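Local coordinates for shikimate dehydrogenase (NADP(+)) (Peptoclostridium difficile, PDB 5DZS), which probably catalyses the reversible NADPH-linked reduction of 3-dehydroshikimate to shikimate, a step of chorismate biosynthesis, at residues B[135-140]-B[175-180]; B[235-240]-B[258-263]; B[112-117]-B[226-231]. All coordinates share one frame; numbering follows the deposited sequence.

Contact 1: B[135-140]-B[175-180]; sequences TYFIDS and GDIILN
Phe-137, on the last turn of helix 128-139, carries the helix side of this contact alone. Its ring rests on Ile-177 and Leu-179 of strand 177-180, and all three residues are buried. The far end of the ring does the touching. CZ meets CG2 of Ile-177 at 4.2 Å, and the same CZ lies 3.9 Å from CD1 of Leu-179. CE2 of Phe-137 is also near that Leu-179 methyl, at 4.1 Å. Both methyls reach the ring at a slant. The two aliphatic residues alternate along the strand with Ile-178, which points to the other face of the sheet. In Phe-137, CG stands anti to its carbonyl carbon (chi1 -76°). This sends the ring out from the helix to the sheet. In Leu-179, CG is anti to the backbone N (chi1 -177°), which brings CD1 to the CZ end of the ring. Ile-123 of strand 120-124 and Val-116 also pack on Phe-137.

The helix end is tied within itself. Tyr-136 O accepts hydrogen bonds from both OG and N of Ser-140, each at 3.0 Å. OG comes from above the carbonyl plane, 38° out of it. It also sits over a face of the Tyr-136 ring, toward the rim. Asp-139 OD2 forms a salt bridge with Arg-81.

The arrangement is helix-on-sheet packing of a Rossmann-type fold. The helix follows the glycine-rich turn after strand 120-124. The Phe-137 ring lies on strand 177-180, the neighbour of 120-124 in the parallel sheet. Leu-179 is close to Leu-209, a predicted NADP(+) residue.

Contact 2: B[235-240]-B[258-263]; sequences MLVGQA and DVIYNE
Apolar helix-helix packing joins Val-237 of helix 233-248 to Ile-260 and Tyr-261 of helix 255-268. These are the last two helices of the chain. The backbones come near each other here, with 6.4 Å between CA of Val-237 and CA of Tyr-261.

Val-237 works with both methyls. CG1 is anti to the backbone N (chi1 178°) and meets CG2 of Ile-260 at 3.7 Å. The same CG1 of Val-237 is 4.1 Å from CB of Ile-260 and 4.3 Å from the backbone N of Tyr-261. The other methyl, CG2 of Val-237, faces the base of Tyr-261 and is nearest to it at CB, 4.5 Å away. Ile-260 turns its CG2 branch to Val-237, while its CG1 is anti to the carbonyl carbon (chi1 -66°).

The Tyr-261 ring meets Tyr-234 edge-to-face. The hydroxyl of Tyr-234 is hydrogen-bonded to Asp-258 OD1, so a second tie between the helices lies beside the apolar one. Another side of helix 233-248 carries Gln-239, a predicted shikimate residue. Its NE2 is hydrogen-bonded to OD1 of Asp-101, also predicted to bind shikimate.

Helix 16-27 joins the two helices in the packing and touches both. Ile-260 lies on its Val-23 and Ile-26, and Ala-240 lies on its Ile-19 and His-20. On another side, helix 233-248 packs on helix 101-111, where Met-235 meets Leu-105. Strand 228-230, at the edge of the parallel sheet, leads into helix 233-248.

Contact 3: B[112-117]-B[226-231]; sequences ANIDVQ and GKKTCD
The two backbones are nearest at Ala-112 and Cys-230, where CA of Ala-112 lies 7.4 Å from CA of Cys-230. Segment 112-117 is the irregular link from helix 101-111 to strand 120-124, the first strand in the chain of the parallel, Rossmann-type sheet. Segment 226-231 contains strand 228-230, an outermost strand of that sheet. Helix 101-111 ends in a Schellman motif, with Asn-113 at positive phi (57°). A second Schellman motif, with Gly-226 at positive phi, ends helix 217-224 just before the strand. Lys-228 and Cys-230 bond through their backbones to Asp-204, just before strand 205-208, and to Leu-206 and Asp-208 on it. At the far end, Asp-231 OD1 accepts a hydrogen bond from Leu-233 N and caps the start of helix 233-248.

Two apolar touches fill the contact. CB of Ala-112 lies 4.3 Å from SG of Cys-230, and Met-108 of helix 101-111 also packs on that cysteine. Ile-114 is buried against Ile-205, Ile-207 and Phe-109. It runs alongside Lys-228 in the opposite sense. CG1 of Ile-114 is 3.6 Å from CE of Lys-228, and CD1 of Ile-114 is 3.9 Å from the same CE. The lysine CE thus lies against the end of the isoleucine, at the exposed side of the contact.

Lys-228 is extended from the backbone out to CE. The bend is in the rotation about CD-CE (chi4 55°), which turns NZ aside. The ammonium so meets the end of helix 101-111, where the positive charge probably suits the helix dipole. Lys-228 NZ gives a weak hydrogen bond to Ala-112 O, 3.2 Å long.

From the N terminus, the chain first reaches segment 112-117, between helix 101-111 and strand 120-124. It closes contact 3 only at 226-231, on the outermost strand 228-230. Contact 1 is nested within this long loop and joins helix 128-139 to strand 177-180. Contacts 1 and 3 also touch through Val-116, whose CG1 lies 3.6 Å from CE1 of Phe-137 and 3.9 Å from CD1 of Ile-177. Both reach the same parallel sheet. Contact 2 follows in series. Its first helix, 233-248, comes directly after strand 228-230, and helix 255-268 then closes a short loop. Contact 2 lies about 22 Å from contact 1, centre to centre.

Contact 1: B[135-140]-B[175-180]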
ATOM      1  N   THR B 135      20.270   1.409   5.014  1.00 39.97           N
ATOM      2  CA  THR B 135      19.092   1.926   5.717  1.00 41.30           C
ATOM      3  C   THR B 135      18.569   0.888   6.722  1.00 41.05           C
ATOM      4  O   THR B 135      18.299   1.214   7.889  1.00 41.71           O
ATOM      5  CB  THR B 135      17.989   2.327   4.708  1.00 41.09           C
ATOM      6  OG1 THR B 135      18.524   3.249   3.744  1.00 45.98           O
ATOM      7  CG2 THR B 135      16.803   2.979   5.406  1.00 44.99           C
ATOM      8  N   TYR B 136      18.445  -0.357   6.272  1.00 38.05           N
ATOM      9  CA  TYR B 136      17.975  -1.438   7.134  1.00 39.07           C
ATOM     10  C   TYR B 136      18.910  -1.680   8.315  1.00 39.64           C
ATOM     11  O   TYR B 136      18.456  -1.739   9.465  1.00 41.35           O
ATOM     12  CB  TYR B 136      17.797  -2.732   6.331  1.00 37.80           C
ATOM     13  CG  TYR B 136      17.525  -3.922   7.208  1.00 38.37           C
ATOM     14  CD1 TYR B 136      16.271  -4.130   7.749  1.00 40.19           C
ATOM     15  CD2 TYR B 136      18.532  -4.821   7.515  1.00 39.00           C
ATOM     16  CE1 TYR B 136      16.023  -5.217   8.567  1.00 39.87           C
ATOM     17  CE2 TYR B 136      18.303  -5.907   8.339  1.00 41.27           C
ATOM     18  CZ  TYR B 136      17.049  -6.105   8.860  1.00 41.58           C
ATOM     19  OH  TYR B 136      16.830  -7.198   9.687  1.00 46.14           O
ATOM     20  N   PHE B 137      20.205  -1.838   8.041  1.00 37.84           N
ATOM     21  CA  PHE B 137      21.177  -2.082   9.116  1.00 41.40           C
ATOM     22  C   PHE B 137      21.172  -0.975  10.193  1.00 44.12           C
ATOM     23  O   PHE B 137      21.202  -1.271  11.389  1.00 47.71           O
ATOM     24  CB  PHE B 137      22.611  -2.244   8.571  1.00 39.78           C
ATOM     25  CG  PHE B 137      22.908  -3.582   7.924  1.00 38.15           C
ATOM     26  CD1 PHE B 137      22.588  -4.780   8.544  1.00 41.28           C
ATOM     27  CD2 PHE B 137      23.640  -3.637   6.745  1.00 36.68           C
ATOM     28  CE1 PHE B 137      22.917  -5.999   7.955  1.00 43.62           C
ATOM     29  CE2 PHE B 137      23.977  -4.847   6.156  1.00 35.83           C
ATOM     30  CZ  PHE B 137      23.615  -6.028   6.754  1.00 38.60           C
ATOM     31  N   ILE B 138      21.151   0.288   9.767  1.00 45.14           N
ATOM     32  CA  ILE B 138      21.155   1.430  10.697  1.00 49.68           C
ATOM     33  C   ILE B 138      19.895   1.465  11.558  1.00 49.83           C
ATOM     34  O   ILE B 138      19.965   1.729  12.760  1.00 51.16           O
ATOM     35  CB  ILE B 138      21.261   2.782   9.956  1.00 51.19           C
ATOM     36  CG1 ILE B 138      22.573   2.884   9.161  1.00 51.39           C
ATOM     37  CG2 ILE B 138      21.153   3.943  10.940  1.00 55.91           C
ATOM     38  CD1 ILE B 138      23.825   3.008  10.003  1.00 52.63           C
ATOM     39  N   ASP B 139      18.747   1.227  10.937  1.00 47.94           N
ATOM     40  CA  ASP B 139      17.487   1.204  11.670  1.00 49.15           C
ATOM     41  C   ASP B 139      17.444   0.050  12.663  1.00 48.81           C
ATOM     42  O   ASP B 139      16.793   0.148  13.703  1.00 52.27           O
ATOM     43  CB  ASP B 139      16.305   1.065  10.711  1.00 48.69           C
ATOM     44  CG  ASP B 139      16.071   2.305   9.866  1.00 51.95           C
ATOM     45  OD1 ASP B 139      16.674   3.377  10.127  1.00 55.56           O
ATOM     46  OD2 ASP B 139      15.253   2.209   8.934  1.00 51.23           O
ATOM     47  N   SER B 140      18.135  -1.042  12.343  1.00 46.87           N
ATOM     48  CA  SER B 140      18.126  -2.238  13.194  1.00 46.23           C
ATOM     49  C   SER B 140      19.171  -2.237  14.311  1.00 47.98           C
ATOM     50  O   SER B 140      19.360  -3.254  14.975  1.00 47.34           O
ATOM     51  CB  SER B 140      18.286  -3.493  12.340  1.00 45.98           C
ATOM     52  OG  SER B 140      17.229  -3.610  11.407  1.00 45.61           O
ATOM     53  N   GLY B 175      34.497  -8.545  11.190  1.00 53.11           N
ATOM     54  CA  GLY B 175      33.134  -8.273  11.631  1.00 51.39           C
ATOM     55  C   GLY B 175      32.240  -9.493  11.666  1.00 51.34           C
ATOM     56  O   GLY B 175      32.688 -10.618  11.455  1.00 56.74           O
ATOM     57  N   ASP B 176      30.964  -9.254  11.938  1.00 46.28           N
ATOM     58  CA  ASP B 176      29.964 -10.316  12.011  1.00 46.75           C
ATOM     59  C   ASP B 176      29.392 -10.685  10.650  1.00 42.13           C
ATOM     60  O   ASP B 176      29.375 -11.853  10.269  1.00 43.49           O
ATOM     61  CB  ASP B 176      28.803  -9.865  12.903  1.00 46.27           C
ATOM     62  CG  ASP B 176      29.229  -9.647  14.336  1.00 50.54           C
ATOM     63  OD1 ASP B 176      29.472 -10.655  15.027  1.00 54.53           O
ATOM     64  OD2 ASP B 176      29.295  -8.478  14.778  1.00 52.56           O
ATOM     65  N   ILE B 177      28.922  -9.674   9.923  1.00 42.58           N
ATOM     66  CA  ILE B 177      28.228  -9.873   8.658  1.00 39.35           C
ATOM     67  C   ILE B 177      28.871  -9.191   7.461  1.00 35.10           C
ATOM     68  O   ILE B 177      29.305  -8.040   7.546  1.00 35.85           O
ATOM     69  CB  ILE B 177      26.796  -9.292   8.763  1.00 37.70           C
ATOM     70  CG1 ILE B 177      25.985 -10.047   9.821  1.00 39.62           C
ATOM     71  CG2 ILE B 177      26.085  -9.325   7.416  1.00 36.26           C
ATOM     72  CD1 ILE B 177      24.736  -9.312  10.266  1.00 40.43           C
ATOM     73  N   ILE B 178      28.955  -9.922   6.356  1.00 36.19           N
ATOM     74  CA  ILE B 178      29.386  -9.340   5.090  1.00 34.34           C
ATOM     75  C   ILE B 178      28.266  -9.627   4.086  1.00 32.78           C
ATOM     76  O   ILE B 178      27.867 -10.784   3.863  1.00 33.53           O
ATOM     77  CB  ILE B 178      30.785  -9.809   4.631  1.00 36.84           C
ATOM     78  CG1 ILE B 178      31.230  -9.018   3.389  1.00 36.08           C
ATOM     79  CG2 ILE B 178      30.834 -11.313   4.398  1.00 39.63           C
ATOM     80  CD1 ILE B 178      32.694  -9.216   3.041  1.00 37.56           C
ATOM     81  N   LEU B 179      27.768  -8.553   3.489  1.00 29.49           N
ATOM     82  CA  LEU B 179      26.645  -8.623   2.562  1.00 29.69           C
ATOM     83  C   LEU B 179      27.070  -8.165   1.167  1.00 27.96           C
ATOM     84  O   LEU B 179      27.629  -7.058   0.994  1.00 29.39           O
ATOM     85  CB  LEU B 179      25.497  -7.795   3.115  1.00 29.76           C
ATOM     86  CG  LEU B 179      24.179  -7.787   2.308  1.00 29.66           C
ATOM     87  CD1 LEU B 179      22.977  -7.591   3.211  1.00 31.01           C
ATOM     88  CD2 LEU B 179      24.197  -6.746   1.201  1.00 29.66           C
ATOM     89  N   ASN B 180      26.840  -9.030   0.185  1.00 28.03           N
ATOM     90  CA  ASN B 180      27.162  -8.707  -1.196  1.00 28.53           C
ATOM     91  C   ASN B 180      26.014  -8.013  -1.923  1.00 29.04           C
ATOM     92  O   ASN B 180      24.994  -8.646  -2.232  1.00 29.66           O
ATOM     93  CB  ASN B 180      27.511  -9.962  -1.990  1.00 30.28           C
ATOM     94  CG  ASN B 180      27.803  -9.646  -3.443  1.00 33.27           C
ATOM     95  OD1 ASN B 180      28.456  -8.647  -3.746  1.00 34.08           O
ATOM     96  ND2 ASN B 180      27.304 -10.478  -4.348  1.00 34.31           N
TER

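Contact 2: B[235-240]-B[258-263]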
ATOM      1  N   MET B 235      14.365 -13.349  -0.537  1.00 23.93           N
ATOM      2  CA  MET B 235      14.131 -11.930  -0.725  1.00 24.97           C
ATOM      3  C   MET B 235      13.481 -11.686  -2.080  1.00 24.60           C
ATOM      4  O   MET B 235      12.554 -10.885  -2.208  1.00 22.01           O
ATOM      5  CB  MET B 235      15.435 -11.155  -0.594  1.00 26.88           C
ATOM      6  CG  MET B 235      15.312  -9.690  -0.889  1.00 27.71           C
ATOM      7  SD  MET B 235      16.831  -8.899  -0.353  1.00 31.13           S
ATOM      8  CE  MET B 235      16.594  -7.251  -1.024  1.00 30.93           C
ATOM      9  N   LEU B 236      13.949 -12.384  -3.104  1.00 22.67           N
ATOM     10  CA  LEU B 236      13.354 -12.200  -4.429  1.00 22.63           C
ATOM     11  C   LEU B 236      11.861 -12.563  -4.435  1.00 21.26           C
ATOM     12  O   LEU B 236      11.044 -11.920  -5.079  1.00 21.21           O
ATOM     13  CB  LEU B 236      14.085 -13.028  -5.490  1.00 25.32           C
ATOM     14  CG  LEU B 236      15.502 -12.585  -5.845  1.00 28.80           C
ATOM     15  CD1 LEU B 236      16.112 -13.540  -6.852  1.00 29.98           C
ATOM     16  CD2 LEU B 236      15.522 -11.156  -6.384  1.00 29.38           C
ATOM     17  N   VAL B 237      11.496 -13.636  -3.757  1.00 19.64           N
ATOM     18  CA  VAL B 237      10.099 -14.035  -3.716  1.00 19.42           C
ATOM     19  C   VAL B 237       9.297 -13.020  -2.894  1.00 19.31           C
ATOM     20  O   VAL B 237       8.203 -12.607  -3.286  1.00 19.69           O
ATOM     21  CB  VAL B 237       9.943 -15.472  -3.162  1.00 21.19           C
ATOM     22  CG1 VAL B 237       8.470 -15.836  -3.098  1.00 21.73           C
ATOM     23  CG2 VAL B 237      10.677 -16.468  -4.032  1.00 21.36           C
ATOM     24  N   GLY B 238       9.822 -12.613  -1.746  1.00 20.24           N
ATOM     25  CA  GLY B 238       9.104 -11.616  -0.941  1.00 20.57           C
ATOM     26  C   GLY B 238       8.892 -10.317  -1.670  1.00 21.17           C
ATOM     27  O   GLY B 238       7.798  -9.734  -1.592  1.00 20.95           O
ATOM     28  N   GLN B 239       9.927  -9.850  -2.362  1.00 21.86           N
ATOM     29  CA  GLN B 239       9.787  -8.603  -3.138  1.00 22.35           C
ATOM     30  C   GLN B 239       8.767  -8.743  -4.263  1.00 21.16           C
ATOM     31  O   GLN B 239       8.029  -7.783  -4.587  1.00 20.99           O
ATOM     32  CB  GLN B 239      11.114  -8.215  -3.694  1.00 24.66           C
ATOM     33  CG  GLN B 239      12.052  -7.803  -2.627  1.00 28.31           C
ATOM     34  CD  GLN B 239      13.354  -7.343  -3.225  1.00 32.18           C
ATOM     35  OE1 GLN B 239      14.074  -8.107  -3.911  1.00 33.90           O
ATOM     36  NE2 GLN B 239      13.671  -6.087  -2.987  1.00 35.70           N
ATOM     37  N   ALA B 240       8.677  -9.908  -4.894  1.00 20.25           N
ATOM     38  CA  ALA B 240       7.699 -10.104  -5.955  1.00 20.85           C
ATOM     39  C   ALA B 240       6.282  -9.977  -5.377  1.00 20.16           C
ATOM     40  O   ALA B 240       5.389  -9.340  -5.958  1.00 21.20           O
ATOM     41  CB  ALA B 240       7.871 -11.439  -6.658  1.00 23.15           C
ATOM     42  N   ASP B 258       6.157 -18.625   1.666  1.00 28.85           N
ATOM     43  CA  ASP B 258       6.801 -19.894   1.955  1.00 30.51           C
ATOM     44  C   ASP B 258       6.399 -20.959   0.953  1.00 30.51           C
ATOM     45  O   ASP B 258       7.235 -21.777   0.549  1.00 29.97           O
ATOM     46  CB  ASP B 258       6.512 -20.370   3.381  1.00 35.36           C
ATOM     47  CG  ASP B 258       7.307 -19.605   4.425  1.00 40.52           C
ATOM     48  OD1 ASP B 258       8.320 -18.957   4.061  1.00 42.89           O
ATOM     49  OD2 ASP B 258       6.926 -19.667   5.615  1.00 47.70           O
ATOM     50  N   VAL B 259       5.127 -20.983   0.567  1.00 29.49           N
ATOM     51  CA  VAL B 259       4.675 -21.985  -0.400  1.00 31.73           C
ATOM     52  C   VAL B 259       5.439 -21.784  -1.710  1.00 29.46           C
ATOM     53  O   VAL B 259       6.006 -22.720  -2.277  1.00 31.52           O
ATOM     54  CB  VAL B 259       3.145 -21.911  -0.629  1.00 31.72           C
ATOM     55  CG1 VAL B 259       2.723 -22.829  -1.756  1.00 34.75           C
ATOM     56  CG2 VAL B 259       2.405 -22.284   0.651  1.00 35.38           C
ATOM     57  N   ILE B 260       5.500 -20.551  -2.180  1.00 28.46           N
ATOM     58  CA  ILE B 260       6.180 -20.291  -3.425  1.00 28.50           C
ATOM     59  C   ILE B 260       7.680 -20.515  -3.368  1.00 29.80           C
ATOM     60  O   ILE B 260       8.272 -21.079  -4.298  1.00 32.63           O
ATOM     61  CB  ILE B 260       5.869 -18.874  -3.911  1.00 30.12           C
ATOM     62  CG1 ILE B 260       4.379 -18.785  -4.258  1.00 32.87           C
ATOM     63  CG2 ILE B 260       6.780 -18.513  -5.088  1.00 27.90           C
ATOM     64  CD1 ILE B 260       3.914 -17.403  -4.666  1.00 35.46           C
ATOM     65  N   TYR B 261       8.313 -20.051  -2.291  1.00 27.94           N
ATOM     66  CA  TYR B 261       9.735 -20.224  -2.112  1.00 28.00           C
ATOM     67  C   TYR B 261      10.138 -21.704  -2.055  1.00 30.40           C
ATOM     68  O   TYR B 261      11.088 -22.104  -2.710  1.00 30.68           O
ATOM     69  CB  TYR B 261      10.174 -19.528  -0.813  1.00 28.08           C
ATOM     70  CG  TYR B 261      11.591 -19.837  -0.350  1.00 29.70           C
ATOM     71  CD1 TYR B 261      12.694 -19.281  -0.986  1.00 31.69           C
ATOM     72  CD2 TYR B 261      11.830 -20.668   0.747  1.00 32.53           C
ATOM     73  CE1 TYR B 261      13.981 -19.543  -0.561  1.00 33.22           C
ATOM     74  CE2 TYR B 261      13.125 -20.937   1.173  1.00 35.22           C
ATOM     75  CZ  TYR B 261      14.196 -20.366   0.514  1.00 35.46           C
ATOM     76  OH  TYR B 261      15.501 -20.622   0.918  1.00 38.72           O
ATOM     77  N   ASN B 262       9.425 -22.497  -1.267  1.00 31.10           N
ATOM     78  CA  ASN B 262       9.756 -23.921  -1.157  1.00 34.35           C
ATOM     79  C   ASN B 262       9.546 -24.666  -2.466  1.00 35.08           C
ATOM     80  O   ASN B 262      10.344 -25.544  -2.828  1.00 37.84           O
ATOM     81  CB  ASN B 262       8.964 -24.579  -0.020  1.00 37.88           C
ATOM     82  CG  ASN B 262       9.375 -24.065   1.352  1.00 40.18           C
ATOM     83  OD1 ASN B 262      10.551 -23.814   1.613  1.00 43.50           O
ATOM     84  ND2 ASN B 262       8.403 -23.924   2.240  1.00 46.16           N
ATOM     85  N   GLU B 263       8.469 -24.339  -3.183  1.00 32.66           N
ATOM     86  CA  GLU B 263       8.207 -25.006  -4.452  1.00 35.34           C
ATOM     87  C   GLU B 263       9.263 -24.606  -5.478  1.00 36.58           C
ATOM     88  O   GLU B 263       9.735 -25.451  -6.242  1.00 41.87           O
ATOM     89  CB  GLU B 263       6.764 -24.758  -4.940  1.00 35.55           C
ATOM     90  CG  GLU B 263       5.718 -25.486  -4.086  1.00 38.37           C
ATOM     91  CD  GLU B 263       4.295 -25.314  -4.589  1.00 41.45           C
ATOM     92  OE1 GLU B 263       4.110 -24.612  -5.614  1.00 40.90           O
ATOM     93  OE2 GLU B 263       3.367 -25.882  -3.951  1.00 41.55           O
TER

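Contact 3: B[112-117]-B[226-231]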
ATOM      1  N   ALA B 112      16.056 -16.027   8.232  1.00 35.68           N
ATOM      2  CA  ALA B 112      17.353 -16.623   8.530  1.00 37.64           C
ATOM      3  C   ALA B 112      17.745 -16.477  10.011  1.00 39.53           C
ATOM      4  O   ALA B 112      18.821 -16.921  10.410  1.00 42.27           O
ATOM      5  CB  ALA B 112      18.416 -15.994   7.642  1.00 36.02           C
ATOM      6  N   ASN B 113      16.884 -15.863  10.823  1.00 40.11           N
ATOM      7  CA  ASN B 113      17.171 -15.674  12.249  1.00 43.73           C
ATOM      8  C   ASN B 113      18.481 -14.924  12.472  1.00 42.99           C
ATOM      9  O   ASN B 113      19.305 -15.338  13.292  1.00 43.62           O
ATOM     10  CB  ASN B 113      17.219 -17.023  12.991  1.00 47.47           C
ATOM     11  CG  ASN B 113      15.948 -17.840  12.823  1.00 52.74           C
ATOM     12  OD1 ASN B 113      16.001 -19.027  12.494  1.00 59.42           O
ATOM     13  ND2 ASN B 113      14.799 -17.210  13.038  1.00 55.73           N
ATOM     14  N   ILE B 114      18.674 -13.827  11.745  1.00 42.78           N
ATOM     15  CA  ILE B 114      19.872 -13.009  11.884  1.00 42.96           C
ATOM     16  C   ILE B 114      19.489 -11.651  12.481  1.00 44.76           C
ATOM     17  O   ILE B 114      18.820 -10.834  11.829  1.00 44.09           O
ATOM     18  CB  ILE B 114      20.590 -12.793  10.536  1.00 42.88           C
ATOM     19  CG1 ILE B 114      20.992 -14.128   9.907  1.00 43.50           C
ATOM     20  CG2 ILE B 114      21.824 -11.920  10.730  1.00 43.93           C
ATOM     21  CD1 ILE B 114      21.434 -14.010   8.463  1.00 43.67           C
ATOM     22  N   ASP B 115      19.900 -11.424  13.729  1.00 50.47           N
ATOM     23  CA  ASP B 115      19.656 -10.160  14.416  1.00 52.26           C
ATOM     24  C   ASP B 115      20.926  -9.340  14.250  1.00 51.89           C
ATOM     25  O   ASP B 115      22.000  -9.788  14.639  1.00 55.94           O
ATOM     26  CB  ASP B 115      19.365 -10.414  15.901  1.00 58.97           C
ATOM     27  CG  ASP B 115      19.074  -9.140  16.679  1.00 62.12           C
ATOM     28  OD1 ASP B 115      18.691  -8.118  16.070  1.00 61.58           O
ATOM     29  OD2 ASP B 115      19.221  -9.174  17.922  1.00 69.61           O
ATOM     30  N   VAL B 116      20.813  -8.148  13.677  1.00 47.90           N
ATOM     31  CA  VAL B 116      21.989  -7.305  13.427  1.00 48.19           C
ATOM     32  C   VAL B 116      22.290  -6.351  14.588  1.00 49.13           C
ATOM     33  O   VAL B 116      23.282  -5.620  14.554  1.00 48.32           O
ATOM     34  CB  VAL B 116      21.845  -6.499  12.109  1.00 47.82           C
ATOM     35  CG1 VAL B 116      21.415  -7.413  10.965  1.00 48.68           C
ATOM     36  CG2 VAL B 116      20.848  -5.366  12.252  1.00 48.54           C
ATOM     37  N   GLN B 117      21.426  -6.365  15.602  1.00 50.76           N
ATOM     38  CA  GLN B 117      21.582  -5.525  16.795  1.00 55.63           C
ATOM     39  C   GLN B 117      22.985  -5.615  17.388  1.00 55.95           C
ATOM     40  O   GLN B 117      23.456  -6.700  17.713  1.00 55.14           O
ATOM     41  CB  GLN B 117      20.558  -5.951  17.858  1.00 59.05           C
ATOM     42  CG  GLN B 117      20.705  -5.277  19.217  1.00 66.52           C
ATOM     43  CD  GLN B 117      20.532  -3.771  19.158  1.00 69.43           C
ATOM     44  OE1 GLN B 117      19.814  -3.252  18.307  1.00 70.62           O
ATOM     45  NE2 GLN B 117      21.175  -3.064  20.082  1.00 74.05           N
ATOM     46  N   GLY B 226      32.495 -23.380   6.864  1.00 65.43           N
ATOM     47  CA  GLY B 226      31.459 -23.599   7.864  1.00 65.56           C
ATOM     48  C   GLY B 226      30.787 -22.314   8.323  1.00 63.90           C
ATOM     49  O   GLY B 226      30.174 -22.278   9.391  1.00 63.85           O
ATOM     50  N   LYS B 227      30.895 -21.255   7.523  1.00 61.94           N
ATOM     51  CA  LYS B 227      30.275 -19.982   7.881  1.00 59.67           C
ATOM     52  C   LYS B 227      28.792 -20.065   7.600  1.00 55.65           C
ATOM     53  O   LYS B 227      28.349 -20.937   6.854  1.00 57.00           O
ATOM     54  CB  LYS B 227      30.895 -18.821   7.089  1.00 60.77           C
ATOM     55  CG  LYS B 227      32.393 -18.630   7.312  1.00 65.51           C
ATOM     56  CD  LYS B 227      32.718 -18.308   8.767  1.00 68.07           C
ATOM     57  CE  LYS B 227      34.219 -18.260   9.042  1.00 73.20           C
ATOM     58  NZ  LYS B 227      34.926 -17.173   8.313  1.00 74.43           N
ATOM     59  N   LYS B 228      28.021 -19.180   8.227  1.00 52.78           N
ATOM     60  CA  LYS B 228      26.580 -19.112   7.990  1.00 51.29           C
ATOM     61  C   LYS B 228      26.378 -18.375   6.667  1.00 48.46           C
ATOM     62  O   LYS B 228      26.952 -17.310   6.462  1.00 47.82           O
ATOM     63  CB  LYS B 228      25.871 -18.399   9.146  1.00 50.02           C
ATOM     64  CG  LYS B 228      24.359 -18.312   9.010  1.00 51.03           C
ATOM     65  CD  LYS B 228      23.725 -17.773  10.285  1.00 53.17           C
ATOM     66  CE  LYS B 228      22.247 -17.445  10.106  1.00 54.28           C
ATOM     67  NZ  LYS B 228      21.440 -18.584   9.589  1.00 56.93           N
ATOM     68  N   THR B 229      25.607 -18.966   5.759  1.00 47.28           N
ATOM     69  CA  THR B 229      25.337 -18.357   4.450  1.00 44.97           C
ATOM     70  C   THR B 229      23.851 -18.237   4.158  1.00 45.23           C
ATOM     71  O   THR B 229      23.044 -19.011   4.654  1.00 44.71           O
ATOM     72  CB  THR B 229      25.946 -19.177   3.300  1.00 46.43           C
ATOM     73  OG1 THR B 229      25.398 -20.505   3.308  1.00 47.56           O
ATOM     74  CG2 THR B 229      27.450 -19.228   3.415  1.00 47.11           C
ATOM     75  N   CYS B 230      23.504 -17.264   3.316  1.00 41.92           N
ATOM     76  CA  CYS B 230      22.126 -17.029   2.929  1.00 41.47           C
ATOM     77  C   CYS B 230      22.139 -16.445   1.523  1.00 36.72           C
ATOM     78  O   CYS B 230      22.858 -15.466   1.288  1.00 36.61           O
ATOM     79  CB  CYS B 230      21.498 -16.048   3.912  1.00 42.68           C
ATOM     80  SG  CYS B 230      19.766 -15.679   3.612  1.00 48.98           S
ATOM     81  N   ASP B 231      21.378 -17.042   0.595  1.00 35.68           N
ATOM     82  CA  ASP B 231      21.301 -16.523  -0.783  1.00 33.91           C
ATOM     83  C   ASP B 231      20.118 -15.578  -0.941  1.00 32.29           C
ATOM     84  O   ASP B 231      19.402 -15.298   0.020  1.00 31.42           O
ATOM     85  CB  ASP B 231      21.350 -17.625  -1.868  1.00 36.46           C
ATOM     86  CG  ASP B 231      20.088 -18.485  -1.946  1.00 38.04           C
ATOM     87  OD1 ASP B 231      18.984 -18.031  -1.587  1.00 35.12           O
ATOM     88  OD2 ASP B 231      20.214 -19.631  -2.431  1.00 42.29           O
TER